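Long-range contacts in transmembrane oligosaccharyl transferase (Archaeoglobus fulgidus, PDB 3WAJ), which belongs to the STT3/AglB family of oligosaccharyl transferases, multi-helix membrane proteins with a large C-terminal globular part, and holds a zinc ion in this structure: residues 54-59 / 523-528; 142-147 / 430-435; 296-301 / 314-319; 664-669 / 730-735. One frame throughout, in Å; residues are numbered along the deposited sequence.

Contact 1 of 4, residues 54-59 / 523-528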
loop_
_atom_site.group_PDB
_atom_site.type_symbol
_atom_site.label_atom_id
_atom_site.label_comp_id
_atom_site.label_asym_id
_atom_site.label_seq_id
_atom_site.Cartn_x
_atom_site.Cartn_y
_atom_site.Cartn_z
ATOM N N LEU A 54 2.118 -14.394 -4.695
ATOM C CA LEU A 54 3.394 -14.840 -5.241
ATOM C C LEU A 54 3.872 -16.150 -4.598
ATOM O O LEU A 54 4.321 -17.056 -5.295
ATOM C CB LEU A 54 4.463 -13.760 -5.094
ATOM C CG LEU A 54 4.273 -12.476 -5.892
ATOM C CD1 LEU A 54 5.470 -11.508 -5.625
ATOM C CD2 LEU A 54 4.142 -12.795 -7.372
ATOM N N ILE A 55 3.781 -16.244 -3.273
ATOM C CA ILE A 55 4.290 -17.411 -2.557
ATOM C C ILE A 55 3.523 -18.696 -2.957
ATOM O O ILE A 55 4.112 -19.740 -3.190
ATOM C CB ILE A 55 4.282 -17.167 -1.029
ATOM C CG1 ILE A 55 5.393 -16.184 -0.657
ATOM C CG2 ILE A 55 4.455 -18.477 -0.250
ATOM C CD1 ILE A 55 5.281 -15.595 0.749
ATOM N N GLU A 56 2.206 -18.588 -3.051
ATOM C CA GLU A 56 1.347 -19.662 -3.529
ATOM C C GLU A 56 1.776 -20.138 -4.922
ATOM O O GLU A 56 1.890 -21.334 -5.184
ATOM C CB GLU A 56 -0.088 -19.135 -3.588
ATOM C CG GLU A 56 -1.196 -20.181 -3.560
ATOM C CD GLU A 56 -2.521 -19.597 -3.072
ATOM O OE1 GLU A 56 -2.571 -18.383 -2.794
ATOM O OE2 GLU A 56 -3.512 -20.339 -2.953
ATOM N N ASN A 57 2.004 -19.190 -5.819
ATOM C CA ASN A 57 2.436 -19.514 -7.169
ATOM C C ASN A 57 3.852 -20.113 -7.177
ATOM O O ASN A 57 4.149 -21.040 -7.930
ATOM C CB ASN A 57 2.375 -18.262 -8.053
ATOM C CG ASN A 57 2.819 -18.532 -9.457
ATOM O OD1 ASN A 57 4.000 -18.780 -9.699
ATOM N ND2 ASN A 57 1.881 -18.484 -10.404
ATOM N N THR A 58 4.722 -19.573 -6.336
ATOM C CA THR A 58 6.089 -20.056 -6.245
ATOM C C THR A 58 6.132 -21.458 -5.642
ATOM O O THR A 58 6.900 -22.308 -6.090
ATOM C CB THR A 58 6.933 -19.123 -5.396
ATOM O OG1 THR A 58 6.855 -17.795 -5.937
ATOM C CG2 THR A 58 8.386 -19.597 -5.373
ATOM N N ILE A 59 5.305 -21.697 -4.624
ATOM C CA ILE A 59 5.255 -23.019 -4.027
ATOM C C ILE A 59 4.909 -24.033 -5.116
ATOM O O ILE A 59 5.604 -25.032 -5.287
ATOM C CB ILE A 59 4.259 -23.111 -2.856
ATOM C CG1 ILE A 59 4.825 -22.434 -1.591
ATOM C CG2 ILE A 59 3.955 -24.564 -2.550
ATOM C CD1 ILE A 59 3.835 -22.418 -0.380
ATOM N N TYR A 523 -4.690 -20.864 -13.947
ATOM C CA TYR A 523 -3.812 -19.844 -14.518
ATOM C C TYR A 523 -3.069 -19.116 -13.401
ATOM O O TYR A 523 -1.883 -18.821 -13.518
ATOM C CB TYR A 523 -4.615 -18.863 -15.401
ATOM C CG TYR A 523 -3.743 -17.999 -16.279
ATOM C CD1 TYR A 523 -3.909 -16.630 -16.307
ATOM C CD2 TYR A 523 -2.735 -18.557 -17.065
ATOM C CE1 TYR A 523 -3.115 -15.826 -17.114
ATOM C CE2 TYR A 523 -1.923 -17.768 -17.860
ATOM C CZ TYR A 523 -2.124 -16.402 -17.887
ATOM O OH TYR A 523 -1.327 -15.594 -18.672
ATOM N N TYR A 524 -3.782 -18.867 -12.307
ATOM C CA TYR A 524 -3.224 -18.286 -11.089
ATOM C C TYR A 524 -1.919 -18.965 -10.669
ATOM O O TYR A 524 -1.024 -18.310 -10.127
ATOM C CB TYR A 524 -4.265 -18.434 -9.974
ATOM C CG TYR A 524 -4.026 -17.617 -8.728
ATOM C CD1 TYR A 524 -3.481 -18.202 -7.591
ATOM C CD2 TYR A 524 -4.358 -16.265 -8.684
ATOM C CE1 TYR A 524 -3.269 -17.475 -6.446
ATOM C CE2 TYR A 524 -4.141 -15.515 -7.535
ATOM C CZ TYR A 524 -3.599 -16.131 -6.416
ATOM O OH TYR A 524 -3.380 -15.422 -5.256
ATOM N N LEU A 525 -1.805 -20.270 -10.932
ATOM C CA LEU A 525 -0.650 -21.030 -10.454
ATOM C C LEU A 525 0.435 -21.263 -11.505
ATOM O O LEU A 525 1.448 -21.897 -11.225
ATOM C CB LEU A 525 -1.101 -22.342 -9.830
ATOM C CG LEU A 525 -2.103 -22.120 -8.695
ATOM C CD1 LEU A 525 -2.713 -23.430 -8.256
ATOM C CD2 LEU A 525 -1.412 -21.435 -7.506
ATOM N N GLN A 526 0.240 -20.727 -12.707
ATOM C CA GLN A 526 1.192 -20.949 -13.795
ATOM C C GLN A 526 2.420 -20.057 -13.731
ATOM O O GLN A 526 2.360 -18.883 -13.317
ATOM C CB GLN A 526 0.531 -20.739 -15.160
ATOM C CG GLN A 526 -0.524 -21.747 -15.489
ATOM C CD GLN A 526 0.028 -23.147 -15.504
ATOM O OE1 GLN A 526 -0.386 -23.992 -14.713
ATOM N NE2 GLN A 526 0.969 -23.404 -16.405
ATOM N N LEU A 527 3.523 -20.615 -14.211
ATOM C CA LEU A 527 4.782 -19.915 -14.246
ATOM C C LEU A 527 4.843 -19.066 -15.501
ATOM O O LEU A 527 5.416 -19.476 -16.503
ATOM C CB LEU A 527 5.929 -20.927 -14.227
ATOM C CG LEU A 527 7.314 -20.303 -14.112
ATOM C CD1 LEU A 527 7.439 -19.577 -12.770
ATOM C CD2 LEU A 527 8.378 -21.373 -14.266
ATOM N N TYR A 528 4.247 -17.883 -15.452
ATOM C CA TYR A 528 4.239 -16.999 -16.612
ATOM C C TYR A 528 5.664 -16.657 -17.013
ATOM O O TYR A 528 6.539 -16.514 -16.161
ATOM C CB TYR A 528 3.457 -15.711 -16.318
ATOM C CG TYR A 528 2.298 -15.941 -15.392
ATOM C CD1 TYR A 528 1.127 -16.518 -15.851
ATOM C CD2 TYR A 528 2.379 -15.589 -14.049
ATOM C CE1 TYR A 528 0.066 -16.744 -14.998
ATOM C CE2 TYR A 528 1.327 -15.802 -13.190
ATOM C CZ TYR A 528 0.170 -16.383 -13.668
ATOM O OH TYR A 528 -0.887 -16.606 -12.821
HETATM O O HOH W 1 -5.366 -17.193 -3.289
#

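Contact 2 of 4, residues 142-147 / 430-435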
loop_
_atom_site.group_PDB
_atom_site.type_symbol
_atom_site.label_atom_id
_atom_site.label_comp_id
_atom_site.label_asym_id
_atom_site.label_seq_id
_atom_site.Cartn_x
_atom_site.Cartn_y
_atom_site.Cartn_z
ATOM N N PHE A 142 16.778 -4.031 23.567
ATOM C CA PHE A 142 15.540 -3.808 24.310
ATOM C C PHE A 142 14.721 -2.684 23.683
ATOM O O PHE A 142 13.495 -2.736 23.657
ATOM C CB PHE A 142 15.836 -3.498 25.784
ATOM C CG PHE A 142 14.602 -3.231 26.613
ATOM C CD1 PHE A 142 14.026 -4.241 27.371
ATOM C CD2 PHE A 142 14.028 -1.967 26.644
ATOM C CE1 PHE A 142 12.891 -3.996 28.133
ATOM C CE2 PHE A 142 12.896 -1.722 27.390
ATOM C CZ PHE A 142 12.327 -2.735 28.142
ATOM N N LEU A 143 15.405 -1.659 23.195
ATOM C CA LEU A 143 14.728 -0.500 22.628
ATOM C C LEU A 143 14.083 -0.794 21.279
ATOM O O LEU A 143 12.985 -0.308 20.993
ATOM C CB LEU A 143 15.687 0.686 22.530
ATOM C CG LEU A 143 16.036 1.297 23.886
ATOM C CD1 LEU A 143 16.927 2.502 23.706
ATOM C CD2 LEU A 143 14.762 1.679 24.622
ATOM N N ILE A 144 14.750 -1.598 20.455
ATOM C CA ILE A 144 14.202 -1.945 19.143
ATOM C C ILE A 144 12.999 -2.870 19.312
ATOM O O ILE A 144 12.098 -2.894 18.474
ATOM C CB ILE A 144 15.275 -2.579 18.213
ATOM C CG1 ILE A 144 14.825 -2.542 16.742
ATOM C CG2 ILE A 144 15.654 -3.995 18.674
ATOM C CD1 ILE A 144 14.668 -1.133 16.177
ATOM N N ALA A 145 12.978 -3.607 20.421
ATOM C CA ALA A 145 11.876 -4.514 20.713
ATOM C C ALA A 145 10.583 -3.768 21.060
ATOM O O ALA A 145 9.504 -4.352 21.037
ATOM C CB ALA A 145 12.258 -5.484 21.827
ATOM N N ILE A 146 10.691 -2.480 21.371
ATOM C CA ILE A 146 9.519 -1.701 21.781
ATOM C C ILE A 146 9.272 -0.405 21.004
ATOM O O ILE A 146 8.292 0.278 21.256
ATOM C CB ILE A 146 9.557 -1.357 23.295
ATOM C CG1 ILE A 146 10.919 -0.774 23.683
ATOM C CG2 ILE A 146 9.289 -2.582 24.128
ATOM C CD1 ILE A 146 10.836 0.478 24.509
ATOM N N VAL A 147 10.155 -0.040 20.081
ATOM C CA VAL A 147 9.936 1.196 19.321
ATOM C C VAL A 147 8.574 1.045 18.613
ATOM O O VAL A 147 8.200 -0.061 18.209
ATOM C CB VAL A 147 11.196 1.614 18.520
ATOM C CG1 VAL A 147 11.731 0.444 17.695
ATOM C CG2 VAL A 147 10.908 2.821 17.641
ATOM N N TYR A 430 13.077 3.084 8.618
ATOM C CA TYR A 430 14.531 3.064 8.634
ATOM C C TYR A 430 15.135 3.833 9.818
ATOM O O TYR A 430 16.285 3.584 10.204
ATOM C CB TYR A 430 15.072 3.586 7.308
ATOM C CG TYR A 430 15.138 2.562 6.183
ATOM C CD1 TYR A 430 15.948 1.443 6.284
ATOM C CD2 TYR A 430 14.444 2.751 5.009
ATOM C CE1 TYR A 430 16.041 0.530 5.260
ATOM C CE2 TYR A 430 14.530 1.843 3.970
ATOM C CZ TYR A 430 15.335 0.736 4.104
ATOM O OH TYR A 430 15.437 -0.176 3.082
ATOM N N PHE A 431 14.372 4.759 10.400
ATOM C CA PHE A 431 14.887 5.542 11.527
ATOM C C PHE A 431 14.820 4.740 12.825
ATOM O O PHE A 431 15.521 5.046 13.791
ATOM C CB PHE A 431 14.140 6.881 11.674
ATOM C CG PHE A 431 14.487 7.901 10.618
ATOM C CD1 PHE A 431 15.808 8.108 10.241
ATOM C CD2 PHE A 431 13.490 8.648 9.998
ATOM C CE1 PHE A 431 16.131 9.046 9.262
ATOM C CE2 PHE A 431 13.804 9.588 9.017
ATOM C CZ PHE A 431 15.124 9.785 8.650
ATOM N N ALA A 432 13.980 3.706 12.830
ATOM C CA ALA A 432 13.765 2.895 14.023
ATOM C C ALA A 432 15.081 2.382 14.625
ATOM O O ALA A 432 15.393 2.661 15.781
ATOM C CB ALA A 432 12.840 1.745 13.705
ATOM N N ALA A 433 15.851 1.641 13.834
ATOM C CA ALA A 433 17.149 1.154 14.286
ATOM C C ALA A 433 18.057 2.303 14.692
ATOM O O ALA A 433 18.844 2.157 15.622
ATOM C CB ALA A 433 17.817 0.319 13.216
ATOM N N VAL A 434 17.960 3.435 13.994
ATOM C CA VAL A 434 18.781 4.593 14.335
ATOM C C VAL A 434 18.434 5.112 15.716
ATOM O O VAL A 434 19.316 5.299 16.555
ATOM C CB VAL A 434 18.625 5.762 13.344
ATOM C CG1 VAL A 434 19.396 6.981 13.858
ATOM C CG2 VAL A 434 19.102 5.379 11.967
ATOM N N SER A 435 17.147 5.343 15.951
ATOM C CA SER A 435 16.707 5.907 17.226
ATOM C C SER A 435 16.937 4.943 18.393
ATOM O O SER A 435 17.037 5.373 19.543
ATOM C CB SER A 435 15.241 6.323 17.163
ATOM O OG SER A 435 14.404 5.241 17.508
#

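Contact 3 of 4, residues 296-301 / 314-319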
loop_
_atom_site.group_PDB
_atom_site.type_symbol
_atom_site.label_atom_id
_atom_site.label_comp_id
_atom_site.label_asym_id
_atom_site.label_seq_id
_atom_site.Cartn_x
_atom_site.Cartn_y
_atom_site.Cartn_z
ATOM N N GLN A 296 44.556 -0.162 -3.620
ATOM C CA GLN A 296 45.702 0.305 -4.380
ATOM C C GLN A 296 46.165 1.717 -3.972
ATOM O O GLN A 296 47.367 1.989 -3.897
ATOM C CB GLN A 296 45.376 0.272 -5.874
ATOM C CG GLN A 296 46.549 0.655 -6.739
ATOM C CD GLN A 296 47.785 -0.184 -6.454
ATOM O OE1 GLN A 296 47.754 -1.413 -6.533
ATOM N NE2 GLN A 296 48.878 0.479 -6.113
ATOM N N ILE A 297 45.219 2.612 -3.707
ATOM C CA ILE A 297 45.580 3.952 -3.267
ATOM C C ILE A 297 46.394 3.860 -1.972
ATOM O O ILE A 297 47.464 4.494 -1.843
ATOM C CB ILE A 297 44.346 4.873 -3.126
ATOM C CG1 ILE A 297 43.822 5.250 -4.513
ATOM C CG2 ILE A 297 44.695 6.124 -2.363
ATOM C CD1 ILE A 297 42.493 5.984 -4.500
ATOM N N GLU A 298 45.921 3.036 -1.036
ATOM C CA GLU A 298 46.654 2.827 0.213
ATOM C C GLU A 298 48.068 2.238 -0.029
ATOM O O GLU A 298 49.046 2.653 0.615
ATOM C CB GLU A 298 45.840 1.983 1.195
ATOM C CG GLU A 298 46.398 1.966 2.632
ATOM C CD GLU A 298 46.544 3.355 3.263
ATOM O OE1 GLU A 298 45.708 4.238 2.971
ATOM O OE2 GLU A 298 47.494 3.558 4.070
ATOM N N LYS A 299 48.183 1.317 -0.985
ATOM C CA LYS A 299 49.485 0.715 -1.288
ATOM C C LYS A 299 50.496 1.758 -1.752
ATOM O O LYS A 299 51.645 1.736 -1.315
ATOM C CB LYS A 299 49.353 -0.429 -2.302
ATOM C CG LYS A 299 48.748 -1.721 -1.710
ATOM C CD LYS A 299 48.452 -2.782 -2.784
ATOM C CE LYS A 299 49.727 -3.226 -3.496
ATOM N NZ LYS A 299 49.457 -4.178 -4.617
ATOM N N TRP A 300 50.055 2.672 -2.619
ATOM C CA TRP A 300 50.894 3.771 -3.104
ATOM C C TRP A 300 51.303 4.690 -1.970
ATOM O O TRP A 300 52.430 5.193 -1.923
ATOM C CB TRP A 300 50.154 4.584 -4.170
ATOM C CG TRP A 300 50.124 3.879 -5.481
ATOM C CD1 TRP A 300 51.043 2.975 -5.946
ATOM C CD2 TRP A 300 49.122 3.996 -6.497
ATOM N NE1 TRP A 300 50.676 2.533 -7.193
ATOM C CE2 TRP A 300 49.501 3.141 -7.555
ATOM C CE3 TRP A 300 47.938 4.732 -6.612
ATOM C CZ2 TRP A 300 48.736 3.005 -8.717
ATOM C CZ3 TRP A 300 47.181 4.599 -7.767
ATOM C CH2 TRP A 300 47.580 3.739 -8.801
ATOM N N ASN A 301 50.367 4.913 -1.060
ATOM C CA ASN A 301 50.624 5.708 0.125
ATOM C C ASN A 301 51.706 5.050 0.982
ATOM O O ASN A 301 52.723 5.674 1.311
ATOM C CB ASN A 301 49.328 5.843 0.923
ATOM C CG ASN A 301 49.454 6.808 2.060
ATOM O OD1 ASN A 301 49.014 6.532 3.175
ATOM N ND2 ASN A 301 50.065 7.956 1.790
ATOM N N LYS A 314 49.034 14.822 1.648
ATOM C CA LYS A 314 47.803 15.224 0.963
ATOM C C LYS A 314 47.595 14.351 -0.274
ATOM O O LYS A 314 46.521 14.348 -0.885
ATOM C CB LYS A 314 47.855 16.710 0.565
ATOM C CG LYS A 314 48.238 17.682 1.689
ATOM C CD LYS A 314 48.526 19.086 1.143
ATOM C CE LYS A 314 49.229 19.973 2.175
ATOM N NZ LYS A 314 49.760 21.250 1.584
ATOM N N GLY A 315 48.640 13.605 -0.624
ATOM C CA GLY A 315 48.645 12.795 -1.826
ATOM C C GLY A 315 47.490 11.825 -1.885
ATOM O O GLY A 315 46.737 11.795 -2.867
ATOM N N MET A 316 47.337 11.036 -0.828
ATOM C CA MET A 316 46.290 10.031 -0.818
ATOM C C MET A 316 44.875 10.630 -0.842
ATOM O O MET A 316 44.068 10.254 -1.704
ATOM C CB MET A 316 46.472 9.031 0.328
ATOM C CG MET A 316 45.375 7.993 0.374
ATOM S SD MET A 316 45.192 7.310 2.009
ATOM C CE MET A 316 44.699 8.795 2.862
ATOM N N PRO A 317 44.566 11.562 0.084
ATOM C CA PRO A 317 43.215 12.141 0.035
ATOM C C PRO A 317 42.893 12.799 -1.308
ATOM O O PRO A 317 41.777 12.632 -1.804
ATOM C CB PRO A 317 43.246 13.179 1.157
ATOM C CG PRO A 317 44.223 12.623 2.131
ATOM C CD PRO A 317 45.310 12.038 1.266
ATOM N N LEU A 318 43.851 13.512 -1.895
ATOM C CA LEU A 318 43.647 14.064 -3.235
ATOM C C LEU A 318 43.318 12.982 -4.280
ATOM O O LEU A 318 42.388 13.138 -5.074
ATOM C CB LEU A 318 44.862 14.869 -3.688
ATOM C CG LEU A 318 44.612 15.648 -4.981
ATOM C CD1 LEU A 318 44.115 17.058 -4.675
ATOM C CD2 LEU A 318 45.855 15.677 -5.865
ATOM N N ALA A 319 44.076 11.889 -4.279
ATOM C CA ALA A 319 43.808 10.777 -5.198
ATOM C C ALA A 319 42.394 10.254 -4.994
ATOM O O ALA A 319 41.737 9.811 -5.941
ATOM C CB ALA A 319 44.805 9.658 -4.988
#

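Contact 4 of 4, residues 664-669 / 730-735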
loop_
_atom_site.group_PDB
_atom_site.type_symbol
_atom_site.label_atom_id
_atom_site.label_comp_id
_atom_site.label_asym_id
_atom_site.label_seq_id
_atom_site.Cartn_x
_atom_site.Cartn_y
_atom_site.Cartn_z
ATOM N N ILE A 664 -21.829 23.913 11.764
ATOM C CA ILE A 664 -21.677 23.443 10.389
ATOM C C ILE A 664 -21.344 21.955 10.378
ATOM O O ILE A 664 -20.409 21.517 11.056
ATOM C CB ILE A 664 -20.522 24.198 9.672
ATOM C CG1 ILE A 664 -20.778 25.710 9.665
ATOM C CG2 ILE A 664 -20.316 23.668 8.251
ATOM C CD1 ILE A 664 -19.549 26.544 9.329
ATOM N N ILE A 665 -22.098 21.174 9.609
ATOM C CA ILE A 665 -21.764 19.765 9.475
ATOM C C ILE A 665 -20.523 19.662 8.591
ATOM O O ILE A 665 -20.582 19.949 7.389
ATOM C CB ILE A 665 -22.925 18.934 8.904
ATOM C CG1 ILE A 665 -24.078 18.883 9.906
ATOM C CG2 ILE A 665 -22.457 17.511 8.551
ATOM C CD1 ILE A 665 -25.414 18.508 9.286
ATOM N N PRO A 666 -19.390 19.235 9.187
ATOM C CA PRO A 666 -18.086 19.216 8.507
ATOM C C PRO A 666 -18.033 18.063 7.519
ATOM O O PRO A 666 -17.245 17.118 7.663
ATOM C CB PRO A 666 -17.093 18.985 9.657
ATOM C CG PRO A 666 -17.879 18.124 10.616
ATOM C CD PRO A 666 -19.312 18.626 10.532
ATOM N N LEU A 667 -18.918 18.142 6.535
ATOM C CA LEU A 667 -18.957 17.209 5.426
ATOM C C LEU A 667 -19.264 18.042 4.199
ATOM O O LEU A 667 -20.341 18.616 4.085
ATOM C CB LEU A 667 -20.043 16.138 5.622
ATOM C CG LEU A 667 -20.233 15.230 4.402
ATOM C CD1 LEU A 667 -19.011 14.309 4.246
ATOM C CD2 LEU A 667 -21.537 14.424 4.473
ATOM N N ARG A 668 -18.309 18.125 3.283
ATOM C CA ARG A 668 -18.511 18.891 2.065
ATOM C C ARG A 668 -19.495 18.151 1.151
ATOM O O ARG A 668 -19.284 16.983 0.822
ATOM C CB ARG A 668 -17.170 19.109 1.366
ATOM C CG ARG A 668 -17.213 20.153 0.277
ATOM C CD ARG A 668 -16.148 21.201 0.476
ATOM N NE ARG A 668 -16.196 22.178 -0.601
ATOM C CZ ARG A 668 -15.296 22.262 -1.570
ATOM N NH1 ARG A 668 -14.250 21.445 -1.576
ATOM N NH2 ARG A 668 -15.434 23.172 -2.523
ATOM N N ILE A 669 -20.576 18.829 0.765
ATOM C CA ILE A 669 -21.612 18.244 -0.093
ATOM C C ILE A 669 -21.169 18.228 -1.547
ATOM O O ILE A 669 -20.634 19.227 -2.041
ATOM C CB ILE A 669 -22.930 19.030 0.020
ATOM C CG1 ILE A 669 -23.430 18.982 1.457
ATOM C CG2 ILE A 669 -23.999 18.452 -0.909
ATOM C CD1 ILE A 669 -23.354 17.578 2.082
ATOM N N MET A 730 -23.982 15.957 16.193
ATOM C CA MET A 730 -23.287 15.446 17.358
ATOM C C MET A 730 -21.774 15.421 17.136
ATOM O O MET A 730 -21.035 15.952 17.956
ATOM C CB MET A 730 -23.782 14.048 17.725
ATOM C CG MET A 730 -22.986 13.407 18.860
ATOM S SD MET A 730 -22.502 11.693 18.543
ATOM C CE MET A 730 -21.026 11.597 19.550
ATOM N N ARG A 731 -21.318 14.828 16.028
ATOM C CA ARG A 731 -19.884 14.711 15.768
ATOM C C ARG A 731 -19.270 16.053 15.392
ATOM O O ARG A 731 -18.094 16.297 15.625
ATOM C CB ARG A 731 -19.602 13.643 14.692
ATOM C CG ARG A 731 -19.881 12.210 15.169
ATOM C CD ARG A 731 -19.967 11.214 14.036
ATOM N NE ARG A 731 -18.654 10.697 13.683
ATOM C CZ ARG A 731 -18.205 9.490 14.009
ATOM N NH1 ARG A 731 -18.978 8.649 14.671
ATOM N NH2 ARG A 731 -16.986 9.123 13.648
ATOM N N ALA A 732 -20.091 16.931 14.835
ATOM C CA ALA A 732 -19.634 18.231 14.343
ATOM C C ALA A 732 -19.021 19.149 15.399
ATOM O O ALA A 732 -18.285 20.074 15.063
ATOM C CB ALA A 732 -20.762 18.947 13.634
ATOM N N ARG A 733 -19.333 18.915 16.667
ATOM C CA ARG A 733 -18.789 19.758 17.730
ATOM C C ARG A 733 -17.466 19.235 18.280
ATOM O O ARG A 733 -16.729 19.971 18.929
ATOM C CB ARG A 733 -19.805 19.925 18.845
ATOM C CG ARG A 733 -20.366 18.625 19.377
ATOM C CD ARG A 733 -21.494 18.941 20.337
ATOM N NE ARG A 733 -22.196 20.143 19.893
ATOM C CZ ARG A 733 -23.355 20.134 19.250
ATOM N NH1 ARG A 733 -23.959 18.983 19.001
ATOM N NH2 ARG A 733 -23.916 21.275 18.875
ATOM N N TYR A 734 -17.179 17.961 18.020
ATOM C CA TYR A 734 -15.844 17.408 18.207
ATOM C C TYR A 734 -15.054 17.731 16.953
ATOM O O TYR A 734 -13.929 17.273 16.775
ATOM C CB TYR A 734 -15.906 15.891 18.363
ATOM C CG TYR A 734 -16.329 15.398 19.727
ATOM C CD1 TYR A 734 -15.576 14.439 20.401
ATOM C CD2 TYR A 734 -17.480 15.880 20.343
ATOM C CE1 TYR A 734 -15.958 13.972 21.655
ATOM C CE2 TYR A 734 -17.867 15.424 21.595
ATOM C CZ TYR A 734 -17.104 14.469 22.247
ATOM O OH TYR A 734 -17.488 14.015 23.490
ATOM N N GLY A 735 -15.669 18.497 16.061
ATOM C CA GLY A 735 -15.064 18.820 14.785
ATOM C C GLY A 735 -14.827 17.638 13.854
ATOM O O GLY A 735 -14.149 17.805 12.840
#

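Contact 1 of 4, residues 54-59 / 523-528
Where a helix of the STT3 family region meets the AglB core region, Asn57 on helix 47-60, the helix that begins at the zinc ligand Asp47, docks on the chain following helix 517-524. Its CG stands anti to the backbone N (chi1 180°), and the amide nitrogen spends both N-H groups on backbone oxygens across the contact. Asn57 ND2 reaches Tyr524 O at 2.9 Å with an N-H...O angle of 161°. Asn57 ND2 reaches Gln526 O at 3.0 Å, straighter still at 172°. Both acceptors lie close to the amide plane, which fixes the rotation of the Asn57 end, although the donor stands well above the carbonyl plane of Gln526. The loop is folded back to offer these oxygens, with Leu527 at the centre of an inverse gamma turn. The Tyr528 ring lies against the loop, and Gln526 O sits 3.1 Å above the ring centre. Tyr528 OH closes the loop by donating to Tyr523 O, 2.5 Å away. Arg53, one turn before Asn57, also bonds Tyr524 O and Tyr528 OH. One residue before Asn57, Glu56 OE1 comes to the edge of the Tyr524 ring, 3.8 Å from Tyr524 CE1, its carboxylate nearly perpendicular to the ring. A water donates to Glu56 OE1 and has a weak link to Tyr524 OH. Leu525 CD2 lies against Glu56 CG at 4.1 Å, crossing that chain obliquely.

Contact 2 of 4, residues 142-147 / 430-435
The flat group at the centre is the peptide joining Ala432 to Ala433, and Ile144 covers one of its faces with a single methyl. Ile144 CD1 lies above the C-N bond, 3.9 Å from Ala432 C and 3.8 Å from Ala433 N. Ser435 OG, tilted 20° from the carbonyl plane, donates to Ala432 O at a long 3.3 Å, a bond within the helix. Ile144 CG1 is anti to the backbone N (chi1 -163°), and a turn at chi2 (64°) then carries CD1 onto the partner helix. Ile144 CD1 also touches Ala432 CB at 4.2 Å. On the chain leaving helix 134-144, Val147 CG1 lies 4.3 Å from Ala432 CB, so two branched side chains converge on one alanine methyl. The other Val147 branch, CG2, stands 4.3 Å from Ser435 OG. The facing residues Ala432, Ala433 and Ser435 are small, consistent with the close backbones, Ile144 CA and Ala433 CA being 6.5 Å apart, and all five touching residues are buried. The packing continues along helix 429-446, where Leu143 rests on Ala436 and Ser439. Trp413 of helix 405-420 covers Ala433 and Val434, while helices 19-30 and 474-491 pack against Phe142 and Ile146, placing the contact within the bundle of helices.

Contact 3 of 4, residues 296-301 / 314-319
Met316 reaches from helix 315-332 to helix 278-303, which runs nearly antiparallel to it, and meets three side chains in turn. Its CG is anti to the backbone N (chi1 179°), and there it crosses Ile297 at about a right angle. Met316 CG presses on Ile297 CG2 at 3.4 Å, a close carbon-carbon approach. Closer to the backbone, Met316 CB lies 4.0 Å from Asn301 ND2, the two chains crossing at a slant. Further out, Met316 SD comes within 3.3 Å of Glu298 OE1. The glutamate starts away from the partner helix, but its chain bends at chi2 and brings the carboxylate back to the sulfur. The main partner of that carboxylate is Arg243, which forms a salt bridge with Glu298 OE2. One turn along from Met316, Ala319 CB receives the other end of the isoleucine, Ile297 CD1, at 4.4 Å. The axes of the two short helical segments approach to 9.8 Å at an angle of 158°, the nearly antiparallel pairing of two successive long helices joined through the short helix 305-308. Phe306 of that short helix touches Asn301, Met316 and Ala319. Phe233 of helix 221-234 packs on Glu298 and Met316, and Lys244 of helix 243-261 flanks Glu298.

Contact 4 of 4, residues 664-669 / 730-735
Pro666 packs its ring against Ala732 where helix 717-732 is ending. From CA, the proline CB bond points toward the helical segment, but CB stays farther from Ala732 than the next two ring atoms. Pro666 CG is 4.1 Å from Ala732 CA and also approaches Gly735 O, at 4.4 Å. Pro666 CD makes the closest contact, 3.4 Å from Ala732 CB, and lies 3.8 Å from Ala732 CA. The ring therefore meets the alanine with its CG-CD side. Ala732 CB in turn points at the other segment and fits against its backbone as well, 3.7 Å from Ile664 O and within looser range of Ile665 CA. The shape of each backbone accompanies this fit. Pro666 is the centre of an inverse gamma turn, closed by Leu667 N to Ile665 O at 2.6 Å, so the chain bends just where the ring projects. On the other segment, Gly735 takes a positive phi (64°) as the C-prime residue of a Schellman motif, with Val736 N bonded to Arg731 O and a weak bond from Gly735 N to Ala732 O. Beyond the contact, Ile665 leans on Leu725 and Ala728 of the same helix, while its backbone bonds Phe641 of strand 640-643. Both backbone turns are closed by bonds within their own part of the chain, and what joins the two segments is van der Waals contact between a proline ring, a methyl and peptide atoms, a fit that depends on shape and not on directed bonds.

No helix or strand is shared among the four contacts. Contacts 1, 2 and 3 are buried, and contact 4 lies at the surface. Contact 2 is mostly apolar packing of a helix and the chain leaving it on another helix, whereas contact 3 joins two long helices close in sequence and adds a carboxylate and an amide beside its methionine. Contact 1 alone is held by direct hydrogen bonds between its segments, and it joins the STT3 family region to the AglB core region. Contact 4 relies on shape at a helix end in the globular part. Contacts 1 and 4 fall on opposite sides of the chain's centre, and the centres of contacts 3 and 4 are about 68 Å apart.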